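Local atomic coordinates of glutathione S-transferase (Natrialba magadii ATCC 43099, PDB entry 6GZF), a protein that probably transfers glutathione to or from small molecules, as a Xi-class glutathione transferase of the glutathionyl-hydroquinone reductase type. Residues 53-58 with 139-144; 93-98 with 116-121; 178-183 with 237-242. One frame throughout, in Å; residues are numbered along the deposited sequence.

Overall arrangement
After an N-terminal hairpin of strands 10-12 and 15-17, the chain reaches residues 53-58, which run into strand 56-60 of a thioredoxin-like sheet. Contact 1 pairs them with the turn 139-144, between strands 136-139 and 144-147. This closes a long loop of the N-terminal domain. Contact 2 is nested inside that loop. It joins residues 93-98, which follow strand 84-87, to the start of helix 117-124. The centres of contacts 1 and 2 are about 19 Å apart. Contact 3 comes later in series, in the helical C-terminal domain. It brings the start of helix 238-247 against helix 177-192. Contacts 2 and 3 lie on opposite sides of the chain's centre, about 31 Å apart between their centres.

Contact 1: residues 53-58 with 139-144; sequences AGRYHL and DTEEDT
Y56 and D139 form an antiparallel, non-hydrogen-bonded pair, with their CA atoms 4.7 Å apart. Just beyond it, T140 N donates to R55 O at 3.3 Å. The segment 139-144 turns back on itself, and D143 and T144 both face D139 in a G1 beta bulge. R55 has CG anti to its backbone N (chi1 -179°), and its chain stays extended as far as NE. The guanidinium then grips D139 side-on. NE meets OD1 of D139 at 2.5 Å, on the syn side, and R55 NH2 meets D139 OD2 at 3.1 Å. The two planes are 55° apart, and both bonds are tilted. E142 N reaches D139 OD2 from the opposite face at 2.9 Å, an Asx motif within the turn. The Y56 ring lies beside the same carboxylate, with CE1 3.8 Å from D139 OD1. Y56 OH sits over one face of the guanidinium and bonds to Q50 O. A leucine in place of R55 would probably leave the buried D139 carboxylate without its counter-charge. The salt bridge thus joins the strand entry to the hairpin turn. The E141 carboxylate lies close enough to add some attraction to R55, probably through charge alone, and is not bonded to it.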
ATOM      1  N   ALA A  53     -31.151 -26.844  18.490  1.00 30.69           N
ATOM      2  CA  ALA A  53     -31.385 -25.430  18.764  1.00 32.28           C
ATOM      3  C   ALA A  53     -30.306 -24.792  19.636  1.00 27.46           C
ATOM      4  O   ALA A  53     -30.018 -23.610  19.494  1.00 38.36           O
ATOM      5  CB  ALA A  53     -32.749 -25.248  19.411  1.00 43.09           C
ATOM      6  N   GLY A  54     -29.720 -25.561  20.545  1.00 20.96           N
ATOM      7  CA  GLY A  54     -28.697 -25.023  21.425  1.00 22.53           C
ATOM      8  C   GLY A  54     -27.534 -25.975  21.600  1.00 28.30           C
ATOM      9  O   GLY A  54     -27.209 -26.380  22.717  1.00 23.10           O
ATOM     10  N   ARG A  55     -26.897 -26.320  20.487  1.00 28.33           N
ATOM     11  CA  ARG A  55     -25.887 -27.368  20.485  1.00 21.37           C
ATOM     12  C   ARG A  55     -24.547 -26.920  19.907  1.00 23.68           C
ATOM     13  O   ARG A  55     -23.501 -27.119  20.523  1.00 22.78           O
ATOM     14  CB  ARG A  55     -26.403 -28.576  19.704  1.00 22.68           C
ATOM     15  CG  ARG A  55     -25.434 -29.736  19.659  1.00 26.24           C
ATOM     16  CD  ARG A  55     -25.980 -30.880  18.826  1.00 22.47           C
ATOM     17  NE  ARG A  55     -25.011 -31.966  18.705  1.00 24.09           N
ATOM     18  CZ  ARG A  55     -25.234 -33.094  18.040  1.00 23.88           C
ATOM     19  NH1 ARG A  55     -26.396 -33.288  17.432  1.00 26.42           N
ATOM     20  NH2 ARG A  55     -24.294 -34.027  17.982  1.00 24.47           N
ATOM     21  N   TYR A  56     -24.581 -26.316  18.724  1.00 19.16           N
ATOM     22  CA  TYR A  56     -23.356 -26.003  17.995  1.00 23.47           C
ATOM     23  C   TYR A  56     -22.815 -24.611  18.312  1.00 22.55           C
ATOM     24  O   TYR A  56     -23.565 -23.636  18.370  1.00 23.03           O
ATOM     25  CB  TYR A  56     -23.593 -26.148  16.491  1.00 19.14           C
ATOM     26  CG  TYR A  56     -24.083 -27.523  16.094  1.00 26.16           C
ATOM     27  CD1 TYR A  56     -23.191 -28.574  15.916  1.00 28.47           C
ATOM     28  CD2 TYR A  56     -25.436 -27.773  15.904  1.00 24.16           C
ATOM     29  CE1 TYR A  56     -23.634 -29.834  15.556  1.00 26.90           C
ATOM     30  CE2 TYR A  56     -25.887 -29.029  15.544  1.00 25.36           C
ATOM     31  CZ  TYR A  56     -24.981 -30.056  15.372  1.00 27.10           C
ATOM     32  OH  TYR A  56     -25.422 -31.310  15.014  1.00 26.70           O
ATOM     33  N   HIS A  57     -21.503 -24.532  18.511  1.00 23.82           N
ATOM     34  CA  HIS A  57     -20.844 -23.278  18.862  1.00 22.28           C
ATOM     35  C   HIS A  57     -19.889 -22.841  17.753  1.00 26.43           C
ATOM     36  O   HIS A  57     -19.261 -23.675  17.101  1.00 26.62           O
ATOM     37  CB  HIS A  57     -20.093 -23.427  20.187  1.00 25.79           C
ATOM     38  CG  HIS A  57     -19.571 -22.137  20.737  1.00 29.62           C
ATOM     39  ND1 HIS A  57     -20.397 -21.150  21.229  1.00 27.50           N
ATOM     40  CD2 HIS A  57     -18.306 -21.675  20.881  1.00 31.30           C
ATOM     41  CE1 HIS A  57     -19.665 -20.134  21.647  1.00 25.62           C
ATOM     42  NE2 HIS A  57     -18.393 -20.426  21.449  1.00 29.04           N
ATOM     43  N   LEU A  58     -19.778 -21.533  17.549  1.00 25.24           N
ATOM     44  CA  LEU A  58     -18.974 -20.993  16.456  1.00 22.12           C
ATOM     45  C   LEU A  58     -17.820 -20.126  16.956  1.00 27.79           C
ATOM     46  O   LEU A  58     -18.011 -19.248  17.796  1.00 24.32           O
ATOM     47  CB  LEU A  58     -19.862 -20.186  15.504  1.00 18.48           C
ATOM     48  CG  LEU A  58     -19.178 -19.457  14.346  1.00 21.79           C
ATOM     49  CD1 LEU A  58     -18.528 -20.444  13.389  1.00 19.18           C
ATOM     50  CD2 LEU A  58     -20.174 -18.572  13.613  1.00 16.94           C
ATOM     51  N   ASP A 139     -19.192 -28.801  18.186  1.00 20.71           N
ATOM     52  CA  ASP A 139     -20.318 -29.527  18.762  1.00 24.20           C
ATOM     53  C   ASP A 139     -20.116 -29.715  20.261  1.00 31.93           C
ATOM     54  O   ASP A 139     -19.096 -30.244  20.695  1.00 34.44           O
ATOM     55  CB  ASP A 139     -20.492 -30.884  18.080  1.00 23.87           C
ATOM     56  CG  ASP A 139     -21.633 -31.689  18.666  1.00 28.97           C
ATOM     57  OD1 ASP A 139     -22.652 -31.081  19.047  1.00 28.31           O
ATOM     58  OD2 ASP A 139     -21.511 -32.929  18.744  1.00 22.98           O
ATOM     59  N   THR A 140     -21.094 -29.283  21.049  1.00 25.75           N
ATOM     60  CA  THR A 140     -20.990 -29.356  22.502  1.00 22.06           C
ATOM     61  C   THR A 140     -21.394 -30.724  23.045  1.00 25.19           C
ATOM     62  O   THR A 140     -21.139 -31.036  24.209  1.00 34.79           O
ATOM     63  CB  THR A 140     -21.853 -28.275  23.179  1.00 22.43           C
ATOM     64  OG1 THR A 140     -23.175 -28.301  22.628  1.00 23.68           O
ATOM     65  CG2 THR A 140     -21.248 -26.896  22.957  1.00 21.15           C
ATOM     66  N   GLU A 141     -22.021 -31.539  22.204  1.00 22.50           N
ATOM     67  CA  GLU A 141     -22.466 -32.861  22.630  1.00 26.77           C
ATOM     68  C   GLU A 141     -21.348 -33.894  22.505  1.00 30.63           C
ATOM     69  O   GLU A 141     -21.042 -34.604  23.462  1.00 26.65           O
ATOM     70  CB  GLU A 141     -23.687 -33.305  21.822  1.00 23.33           C
ATOM     71  CG  GLU A 141     -24.359 -34.557  22.361  1.00 28.67           C
ATOM     72  CD  GLU A 141     -25.612 -34.249  23.162  1.00 47.45           C
ATOM     73  OE1 GLU A 141     -26.452 -33.460  22.676  1.00 43.75           O
ATOM     74  OE2 GLU A 141     -25.755 -34.789  24.279  1.00 56.90           O
ATOM     75  N   GLU A 142     -20.738 -33.971  21.325  1.00 27.27           N
ATOM     76  CA  GLU A 142     -19.621 -34.885  21.106  1.00 26.58           C
ATOM     77  C   GLU A 142     -18.306 -34.257  21.552  1.00 37.48           C
ATOM     78  O   GLU A 142     -17.275 -34.931  21.602  1.00 37.33           O
ATOM     79  CB  GLU A 142     -19.530 -35.296  19.635  1.00 28.81           C
ATOM     80  CG  GLU A 142     -20.144 -36.651  19.328  1.00 33.17           C
ATOM     81  CD  GLU A 142     -19.662 -37.220  18.007  1.00 31.47           C
ATOM     82  OE1 GLU A 142     -18.450 -37.112  17.719  1.00 26.63           O
ATOM     83  OE2 GLU A 142     -20.494 -37.776  17.257  1.00 27.55           O
ATOM     84  N   ASP A 143     -18.356 -32.965  21.871  1.00 34.47           N
ATOM     85  CA  ASP A 143     -17.194 -32.217  22.350  1.00 27.01           C
ATOM     86  C   ASP A 143     -16.026 -32.308  21.372  1.00 26.17           C
ATOM     87  O   ASP A 143     -14.946 -32.784  21.723  1.00 32.31           O
ATOM     88  CB  ASP A 143     -16.770 -32.716  23.735  1.00 33.06           C
ATOM     89  CG  ASP A 143     -15.820 -31.762  24.432  1.00 39.35           C
ATOM     90  OD1 ASP A 143     -15.983 -30.534  24.268  1.00 34.27           O
ATOM     91  OD2 ASP A 143     -14.914 -32.240  25.147  1.00 40.40           O
ATOM     92  N   THR A 144     -16.251 -31.848  20.144  1.00 31.42           N
ATOM     93  CA  THR A 144     -15.231 -31.910  19.101  1.00 31.21           C
ATOM     94  C   THR A 144     -15.533 -30.942  17.959  1.00 27.58           C
ATOM     95  O   THR A 144     -16.601 -30.330  17.917  1.00 27.36           O
ATOM     96  CB  THR A 144     -15.101 -33.334  18.527  1.00 25.88           C
ATOM     97  OG1 THR A 144     -14.000 -33.386  17.611  1.00 36.73           O
ATOM     98  CG2 THR A 144     -16.379 -33.737  17.807  1.00 23.25           C
TER

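Contact 2: residues 93-98 with 116-121; sequences AEDGWQ and YLRELY
D95 and Y116 meet because each has CG anti to its carbonyl carbon, with chi1 -63° in D95 and -48° in Y116. The Y116 ring comes to lie under D95, whose CB sits over one face, 3.7 Å from the ring centroid. This is a CH-pi contact. The D95 carboxylate leans over the phenol end, its plane tilted against that of the ring. Q98 lies alongside Y116 and points the same way. Its CB is 3.4 Å from Y116 CD1, at the ring edge, and its amide is nearly coplanar with the ring. Q98 NE2 bonds to D89. R118 approaches D95 on an extended chain. NH2 of R118 makes a salt bridge to D95 OD1 at 3.3 Å, though the hydrogen bond within it is weak. R118 NE also bonds weakly to D95 O.

The backbone link is firmer. L117 N donates to W97 O at 2.8 Å and is almost straight (175°). A water donates to D95 O and to W97 O, and accepts from R118 N at 2.7 Å. It thereby ties the loop to the first turn of the helix. Below it, W97 CB packs on L117 CB at 3.7 Å. Y116 N bonds to E119 OE2 at 2.9 Å, which ties the residue before the helix to its first turn.

W97, a predicted glutathione-binding residue, has its side chain about 5 Å from that of C64, the predicted nucleophile. R92 makes a cation-pi contact with its ring. The contact holds the loop after strand 84-87 against the start of helix 117-124, and that helix rests on strand 136-139 through L120 and Y121.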
ATOM      1  N   ALA A  93       0.074 -13.916  18.037  1.00 22.67           N
ATOM      2  CA  ALA A  93       1.515 -14.068  17.891  1.00 25.59           C
ATOM      3  C   ALA A  93       1.934 -15.534  17.969  1.00 26.52           C
ATOM      4  O   ALA A  93       1.386 -16.385  17.267  1.00 27.77           O
ATOM      5  CB  ALA A  93       2.244 -13.251  18.949  1.00 26.71           C
ATOM      6  N   GLU A  94       2.898 -15.817  18.840  1.00 33.04           N
ATOM      7  CA  GLU A  94       3.536 -17.129  18.911  1.00 34.56           C
ATOM      8  C   GLU A  94       2.582 -18.263  19.282  1.00 30.89           C
ATOM      9  O   GLU A  94       2.880 -19.432  19.037  1.00 32.60           O
ATOM     10  CB  GLU A  94       4.691 -17.093  19.917  1.00 30.57           C
ATOM     11  CG  GLU A  94       5.534 -15.829  19.860  1.00 41.67           C
ATOM     12  CD  GLU A  94       5.055 -14.765  20.829  1.00 38.42           C
ATOM     13  OE1 GLU A  94       4.583 -15.129  21.925  1.00 35.05           O
ATOM     14  OE2 GLU A  94       5.152 -13.565  20.494  1.00 47.89           O
ATOM     15  N   ASP A  95       1.440 -17.922  19.870  1.00 33.31           N
ATOM     16  CA  ASP A  95       0.493 -18.935  20.325  1.00 34.11           C
ATOM     17  C   ASP A  95      -0.720 -19.058  19.405  1.00 20.12           C
ATOM     18  O   ASP A  95      -1.641 -19.824  19.685  1.00 22.83           O
ATOM     19  CB  ASP A  95       0.033 -18.622  21.749  1.00 35.12           C
ATOM     20  CG  ASP A  95       1.169 -18.667  22.752  1.00 36.51           C
ATOM     21  OD1 ASP A  95       2.029 -19.566  22.640  1.00 37.62           O
ATOM     22  OD2 ASP A  95       1.199 -17.805  23.656  1.00 42.96           O
ATOM     23  N   GLY A  96      -0.717 -18.307  18.308  1.00 25.97           N
ATOM     24  CA  GLY A  96      -1.825 -18.331  17.369  1.00 20.59           C
ATOM     25  C   GLY A  96      -3.033 -17.576  17.888  1.00 25.00           C
ATOM     26  O   GLY A  96      -2.898 -16.695  18.736  1.00 32.81           O
ATOM     27  N   TRP A  97      -4.213 -17.919  17.373  1.00 25.27           N
ATOM     28  CA  TRP A  97      -5.458 -17.296  17.817  1.00 27.18           C
ATOM     29  C   TRP A  97      -5.633 -17.442  19.325  1.00 29.08           C
ATOM     30  O   TRP A  97      -5.598 -18.552  19.855  1.00 27.33           O
ATOM     31  CB  TRP A  97      -6.662 -17.912  17.098  1.00 27.78           C
ATOM     32  CG  TRP A  97      -6.759 -17.599  15.632  1.00 24.20           C
ATOM     33  CD1 TRP A  97      -6.726 -18.493  14.601  1.00 24.83           C
ATOM     34  CD2 TRP A  97      -6.927 -16.306  15.033  1.00 24.36           C
ATOM     35  NE1 TRP A  97      -6.854 -17.839  13.400  1.00 24.63           N
ATOM     36  CE2 TRP A  97      -6.979 -16.495  13.637  1.00 25.08           C
ATOM     37  CE3 TRP A  97      -7.032 -15.007  15.542  1.00 24.05           C
ATOM     38  CZ2 TRP A  97      -7.132 -15.435  12.745  1.00 21.70           C
ATOM     39  CZ3 TRP A  97      -7.186 -13.956  14.654  1.00 24.80           C
ATOM     40  CH2 TRP A  97      -7.234 -14.176  13.271  1.00 22.23           C
ATOM     41  N   GLN A  98      -5.821 -16.320  20.011  1.00 23.53           N
ATOM     42  CA  GLN A  98      -5.970 -16.337  21.461  1.00 24.08           C
ATOM     43  C   GLN A  98      -7.269 -15.675  21.907  1.00 23.77           C
ATOM     44  O   GLN A  98      -7.899 -14.941  21.144  1.00 22.61           O
ATOM     45  CB  GLN A  98      -4.780 -15.645  22.130  1.00 21.68           C
ATOM     46  CG  GLN A  98      -4.711 -14.148  21.895  1.00 26.18           C
ATOM     47  CD  GLN A  98      -3.510 -13.510  22.566  1.00 27.57           C
ATOM     48  OE1 GLN A  98      -2.678 -14.198  23.158  1.00 23.64           O
ATOM     49  NE2 GLN A  98      -3.416 -12.188  22.480  1.00 25.67           N
ATOM     50  N   TYR A 116      -6.002 -20.279  24.367  1.00 30.38           N
ATOM     51  CA  TYR A 116      -5.711 -20.224  22.941  1.00 29.71           C
ATOM     52  C   TYR A 116      -6.566 -21.208  22.151  1.00 32.62           C
ATOM     53  O   TYR A 116      -7.045 -22.206  22.689  1.00 35.30           O
ATOM     54  CB  TYR A 116      -4.228 -20.500  22.698  1.00 32.88           C
ATOM     55  CG  TYR A 116      -3.318 -19.695  23.596  1.00 32.02           C
ATOM     56  CD1 TYR A 116      -3.080 -18.353  23.345  1.00 26.52           C
ATOM     57  CD2 TYR A 116      -2.701 -20.275  24.697  1.00 31.95           C
ATOM     58  CE1 TYR A 116      -2.256 -17.606  24.162  1.00 29.05           C
ATOM     59  CE2 TYR A 116      -1.872 -19.537  25.521  1.00 31.71           C
ATOM     60  CZ  TYR A 116      -1.652 -18.203  25.247  1.00 33.81           C
ATOM     61  OH  TYR A 116      -0.828 -17.463  26.062  1.00 34.41           O
ATOM     62  N   LEU A 117      -6.747 -20.918  20.865  1.00 28.78           N
ATOM     63  CA  LEU A 117      -7.579 -21.742  19.996  1.00 25.93           C
ATOM     64  C   LEU A 117      -6.951 -23.108  19.738  1.00 22.11           C
ATOM     65  O   LEU A 117      -7.654 -24.075  19.437  1.00 23.31           O
ATOM     66  CB  LEU A 117      -7.828 -21.025  18.667  1.00 26.01           C
ATOM     67  CG  LEU A 117      -9.009 -21.513  17.826  1.00 21.70           C
ATOM     68  CD1 LEU A 117     -10.326 -21.091  18.456  1.00 25.92           C
ATOM     69  CD2 LEU A 117      -8.903 -20.999  16.397  1.00 20.54           C
ATOM     70  N   ARG A 118      -5.630 -23.185  19.858  1.00 25.98           N
ATOM     71  CA  ARG A 118      -4.914 -24.428  19.596  1.00 26.43           C
ATOM     72  C   ARG A 118      -5.249 -25.500  20.630  1.00 26.91           C
ATOM     73  O   ARG A 118      -5.146 -26.693  20.351  1.00 31.51           O
ATOM     74  CB  ARG A 118      -3.404 -24.179  19.557  1.00 25.64           C
ATOM     75  CG  ARG A 118      -2.845 -23.411  20.744  1.00 29.18           C
ATOM     76  CD  ARG A 118      -1.402 -23.006  20.481  1.00 27.34           C
ATOM     77  NE  ARG A 118      -0.774 -22.351  21.625  1.00 37.90           N
ATOM     78  CZ  ARG A 118      -0.077 -22.986  22.562  1.00 40.69           C
ATOM     79  NH1 ARG A 118       0.081 -24.301  22.496  1.00 42.60           N
ATOM     80  NH2 ARG A 118       0.462 -22.306  23.565  1.00 38.56           N
ATOM     81  N   GLU A 119      -5.659 -25.068  21.819  1.00 28.96           N
ATOM     82  CA  GLU A 119      -6.080 -25.993  22.864  1.00 24.01           C
ATOM     83  C   GLU A 119      -7.352 -26.729  22.454  1.00 22.37           C
ATOM     84  O   GLU A 119      -7.528 -27.907  22.766  1.00 23.30           O
ATOM     85  CB  GLU A 119      -6.305 -25.252  24.184  1.00 29.79           C
ATOM     86  CG  GLU A 119      -5.060 -24.599  24.756  1.00 27.43           C
ATOM     87  CD  GLU A 119      -5.352 -23.787  26.004  1.00 37.34           C
ATOM     88  OE1 GLU A 119      -5.805 -24.378  27.007  1.00 41.33           O
ATOM     89  OE2 GLU A 119      -5.131 -22.558  25.979  1.00 33.36           O
ATOM     90  N   LEU A 120      -8.231 -26.024  21.751  1.00 22.57           N
ATOM     91  CA  LEU A 120      -9.498 -26.592  21.303  1.00 23.47           C
ATOM     92  C   LEU A 120      -9.286 -27.677  20.251  1.00 26.44           C
ATOM     93  O   LEU A 120      -9.957 -28.710  20.272  1.00 25.90           O
ATOM     94  CB  LEU A 120     -10.405 -25.492  20.753  1.00 22.25           C
ATOM     95  CG  LEU A 120     -11.098 -24.632  21.810  1.00 27.04           C
ATOM     96  CD1 LEU A 120     -11.607 -23.341  21.199  1.00 31.13           C
ATOM     97  CD2 LEU A 120     -12.235 -25.406  22.461  1.00 26.84           C
ATOM     98  N   TYR A 121      -8.355 -27.433  19.333  1.00 32.25           N
ATOM     99  CA  TYR A 121      -7.991 -28.422  18.323  1.00 24.00           C
ATOM    100  C   TYR A 121      -7.454 -29.694  18.971  1.00 26.31           C
ATOM    101  O   TYR A 121      -7.885 -30.801  18.643  1.00 20.78           O
ATOM    102  CB  TYR A 121      -6.944 -27.856  17.359  1.00 23.43           C
ATOM    103  CG  TYR A 121      -7.497 -26.947  16.283  1.00 29.13           C
ATOM    104  CD1 TYR A 121      -7.900 -25.651  16.576  1.00 27.42           C
ATOM    105  CD2 TYR A 121      -7.600 -27.384  14.967  1.00 27.40           C
ATOM    106  CE1 TYR A 121      -8.401 -24.818  15.590  1.00 29.23           C
ATOM    107  CE2 TYR A 121      -8.097 -26.559  13.975  1.00 21.85           C
ATOM    108  CZ  TYR A 121      -8.495 -25.279  14.291  1.00 26.68           C
ATOM    109  OH  TYR A 121      -8.989 -24.456  13.306  1.00 24.22           O
TER
HETATM  110  O   HOH W   1      -4.395 -20.878  19.296  1.00 20.15           O

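Contact 3: residues 178-183 with 237-242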
ATOM      1  N   GLU A 178     -26.817 -24.064  -9.213  1.00 34.97           N
ATOM      2  CA  GLU A 178     -25.738 -24.467 -10.109  1.00 34.25           C
ATOM      3  C   GLU A 178     -24.829 -23.289 -10.447  1.00 36.53           C
ATOM      4  O   GLU A 178     -23.609 -23.434 -10.518  1.00 33.81           O
ATOM      5  CB  GLU A 178     -26.313 -25.081 -11.386  1.00 38.31           C
ATOM      6  CG  GLU A 178     -25.661 -26.389 -11.797  1.00 45.08           C
ATOM      7  CD  GLU A 178     -26.548 -27.218 -12.706  1.00 48.06           C
ATOM      8  OE1 GLU A 178     -27.156 -26.641 -13.632  1.00 50.14           O
ATOM      9  OE2 GLU A 178     -26.643 -28.445 -12.488  1.00 47.92           O
ATOM     10  N   LYS A 179     -25.433 -22.120 -10.649  1.00 38.31           N
ATOM     11  CA  LYS A 179     -24.679 -20.906 -10.936  1.00 31.67           C
ATOM     12  C   LYS A 179     -23.988 -20.381  -9.681  1.00 27.33           C
ATOM     13  O   LYS A 179     -22.853 -19.908  -9.741  1.00 28.34           O
ATOM     14  CB  LYS A 179     -25.597 -19.831 -11.524  1.00 30.71           C
ATOM     15  CG  LYS A 179     -24.919 -18.485 -11.749  1.00 32.16           C
ATOM     16  CD  LYS A 179     -23.781 -18.588 -12.752  1.00 32.03           C
ATOM     17  CE  LYS A 179     -24.299 -18.644 -14.179  1.00 36.53           C
ATOM     18  NZ  LYS A 179     -23.193 -18.778 -15.168  1.00 36.98           N
ATOM     19  N   VAL A 180     -24.679 -20.469  -8.548  1.00 28.42           N
ATOM     20  CA  VAL A 180     -24.116 -20.048  -7.269  1.00 32.46           C
ATOM     21  C   VAL A 180     -22.875 -20.870  -6.943  1.00 31.11           C
ATOM     22  O   VAL A 180     -21.850 -20.326  -6.533  1.00 30.41           O
ATOM     23  CB  VAL A 180     -25.139 -20.182  -6.123  1.00 31.20           C
ATOM     24  CG1 VAL A 180     -24.480 -19.896  -4.782  1.00 31.82           C
ATOM     25  CG2 VAL A 180     -26.312 -19.245  -6.351  1.00 25.34           C
ATOM     26  N   ASP A 181     -22.970 -22.181  -7.143  1.00 36.04           N
ATOM     27  CA  ASP A 181     -21.836 -23.073  -6.933  1.00 31.20           C
ATOM     28  C   ASP A 181     -20.711 -22.771  -7.920  1.00 28.40           C
ATOM     29  O   ASP A 181     -19.538 -23.000  -7.627  1.00 32.27           O
ATOM     30  CB  ASP A 181     -22.270 -24.535  -7.059  1.00 28.06           C
ATOM     31  CG  ASP A 181     -23.244 -24.951  -5.973  1.00 38.94           C
ATOM     32  OD1 ASP A 181     -23.056 -24.530  -4.812  1.00 35.28           O
ATOM     33  OD2 ASP A 181     -24.197 -25.697  -6.279  1.00 42.52           O
ATOM     34  N   GLN A 182     -21.076 -22.253  -9.090  1.00 29.60           N
ATOM     35  CA  GLN A 182     -20.096 -21.925 -10.118  1.00 31.01           C
ATOM     36  C   GLN A 182     -19.319 -20.660  -9.764  1.00 31.78           C
ATOM     37  O   GLN A 182     -18.091 -20.631  -9.857  1.00 33.82           O
ATOM     38  CB  GLN A 182     -20.778 -21.750 -11.475  1.00 28.77           C
ATOM     39  CG  GLN A 182     -19.808 -21.562 -12.630  1.00 26.51           C
ATOM     40  CD  GLN A 182     -20.479 -21.026 -13.880  1.00 38.05           C
ATOM     41  OE1 GLN A 182     -20.922 -19.877 -13.916  1.00 38.09           O
ATOM     42  NE2 GLN A 182     -20.557 -21.856 -14.913  1.00 35.25           N
ATOM     43  N   ILE A 183     -20.043 -19.620  -9.364  1.00 26.25           N
ATOM     44  CA  ILE A 183     -19.432 -18.334  -9.041  1.00 21.75           C
ATOM     45  C   ILE A 183     -18.484 -18.451  -7.851  1.00 23.71           C
ATOM     46  O   ILE A 183     -17.385 -17.894  -7.865  1.00 28.69           O
ATOM     47  CB  ILE A 183     -20.500 -17.264  -8.740  1.00 20.20           C
ATOM     48  CG1 ILE A 183     -21.379 -17.033  -9.969  1.00 22.74           C
ATOM     49  CG2 ILE A 183     -19.848 -15.957  -8.316  1.00 19.23           C
ATOM     50  CD1 ILE A 183     -22.444 -15.988  -9.764  1.00 19.99           C
ATOM     51  N   THR A 237     -27.321 -14.414  -2.779  1.00 25.55           N
ATOM     52  CA  THR A 237     -26.909 -15.793  -2.527  1.00 27.45           C
ATOM     53  C   THR A 237     -25.583 -15.877  -1.774  1.00 26.22           C
ATOM     54  O   THR A 237     -24.991 -14.857  -1.422  1.00 27.12           O
ATOM     55  CB  THR A 237     -26.773 -16.587  -3.842  1.00 29.75           C
ATOM     56  OG1 THR A 237     -25.762 -15.989  -4.663  1.00 27.94           O
ATOM     57  CG2 THR A 237     -28.094 -16.609  -4.601  1.00 31.86           C
ATOM     58  N   GLU A 238     -25.127 -17.105  -1.535  1.00 28.34           N
ATOM     59  CA  GLU A 238     -23.840 -17.349  -0.892  1.00 25.38           C
ATOM     60  C   GLU A 238     -22.693 -16.788  -1.722  1.00 29.11           C
ATOM     61  O   GLU A 238     -21.648 -16.422  -1.184  1.00 28.63           O
ATOM     62  CB  GLU A 238     -23.619 -18.845  -0.669  1.00 26.99           C
ATOM     63  CG  GLU A 238     -24.633 -19.518   0.236  1.00 22.13           C
ATOM     64  CD  GLU A 238     -24.283 -20.970   0.507  1.00 29.96           C
ATOM     65  OE1 GLU A 238     -23.194 -21.406   0.078  1.00 30.02           O
ATOM     66  OE2 GLU A 238     -25.091 -21.675   1.145  1.00 29.66           O
ATOM     67  N   ALA A 239     -22.895 -16.738  -3.035  1.00 29.87           N
ATOM     68  CA  ALA A 239     -21.889 -16.226  -3.958  1.00 28.70           C
ATOM     69  C   ALA A 239     -21.536 -14.780  -3.632  1.00 26.78           C
ATOM     70  O   ALA A 239     -20.385 -14.365  -3.767  1.00 30.80           O
ATOM     71  CB  ALA A 239     -22.382 -16.340  -5.392  1.00 26.05           C
ATOM     72  N   ASP A 240     -22.535 -14.019  -3.196  1.00 26.40           N
ATOM     73  CA  ASP A 240     -22.331 -12.622  -2.837  1.00 26.03           C
ATOM     74  C   ASP A 240     -21.591 -12.492  -1.510  1.00 19.76           C
ATOM     75  O   ASP A 240     -20.808 -11.563  -1.318  1.00 25.59           O
ATOM     76  CB  ASP A 240     -23.671 -11.887  -2.764  1.00 24.11           C
ATOM     77  CG  ASP A 240     -24.481 -12.028  -4.038  1.00 29.86           C
ATOM     78  OD1 ASP A 240     -25.256 -13.002  -4.145  1.00 27.26           O
ATOM     79  OD2 ASP A 240     -24.337 -11.170  -4.934  1.00 31.48           O
ATOM     80  N   ILE A 241     -21.843 -13.428  -0.599  1.00 22.07           N
ATOM     81  CA  ILE A 241     -21.202 -13.415   0.712  1.00 20.26           C
ATOM     82  C   ILE A 241     -19.703 -13.681   0.590  1.00 19.15           C
ATOM     83  O   ILE A 241     -18.894 -13.061   1.283  1.00 19.55           O
ATOM     84  CB  ILE A 241     -21.837 -14.454   1.659  1.00 16.45           C
ATOM     85  CG1 ILE A 241     -23.338 -14.188   1.806  1.00 20.10           C
ATOM     86  CG2 ILE A 241     -21.159 -14.430   3.022  1.00 16.62           C
ATOM     87  CD1 ILE A 241     -24.017 -15.061   2.836  1.00 23.69           C
ATOM     88  N   ALA A 242     -19.338 -14.601  -0.298  1.00 20.34           N
ATOM     89  CA  ALA A 242     -17.936 -14.912  -0.550  1.00 22.88           C
ATOM     90  C   ALA A 242     -17.206 -13.695  -1.111  1.00 17.87           C
ATOM     91  O   ALA A 242     -16.102 -13.365  -0.679  1.00 18.33           O
ATOM     92  CB  ALA A 242     -17.818 -16.090  -1.503  1.00 18.82           C
TER
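V180 and A239 have their CA atoms 5.5 Å apart, where helices 178-183 and 238-242 run nearly parallel, with axes 9.0 Å apart at closest and 15° between them. V180 carries most of the packing, and its two methyls divide the work. CG2 touches T237 CG2 at 3.6 Å. CG1, which is anti to the V180 backbone N, reaches over the start of the second helix and lies 3.9 Å from A239 N. One turn further on, I183 CG2 meets A239 CB at 3.9 Å. The small alanine side chain fits between V180 and I183. All the residues that touch are buried, and this interface is apolar.

The polar groups act within the second segment. T237 is the N-cap residue. Its OG1 lies between the backbone N and the carbonyl carbon (chi1 62°) and accepts a weak bond from A239 N at 3.4 Å. In return, T237 N donates to D240 OD1 at 2.9 Å, on the anti side of the carboxylate. The other oxygen, D240 OD2, is held by Y274 OH and L231 N, which would help fix the carboxylate in place. At one flank, D181 and E238 both form salt bridges with R155 of helix 150-159. That shared arginine probably eases the repulsion between the two acids.

T237 and D240 make up a capping box. A box of this kind, at the start of the buried central helix of the C-terminal domain, is a well-known feature of the glutathione transferase fold.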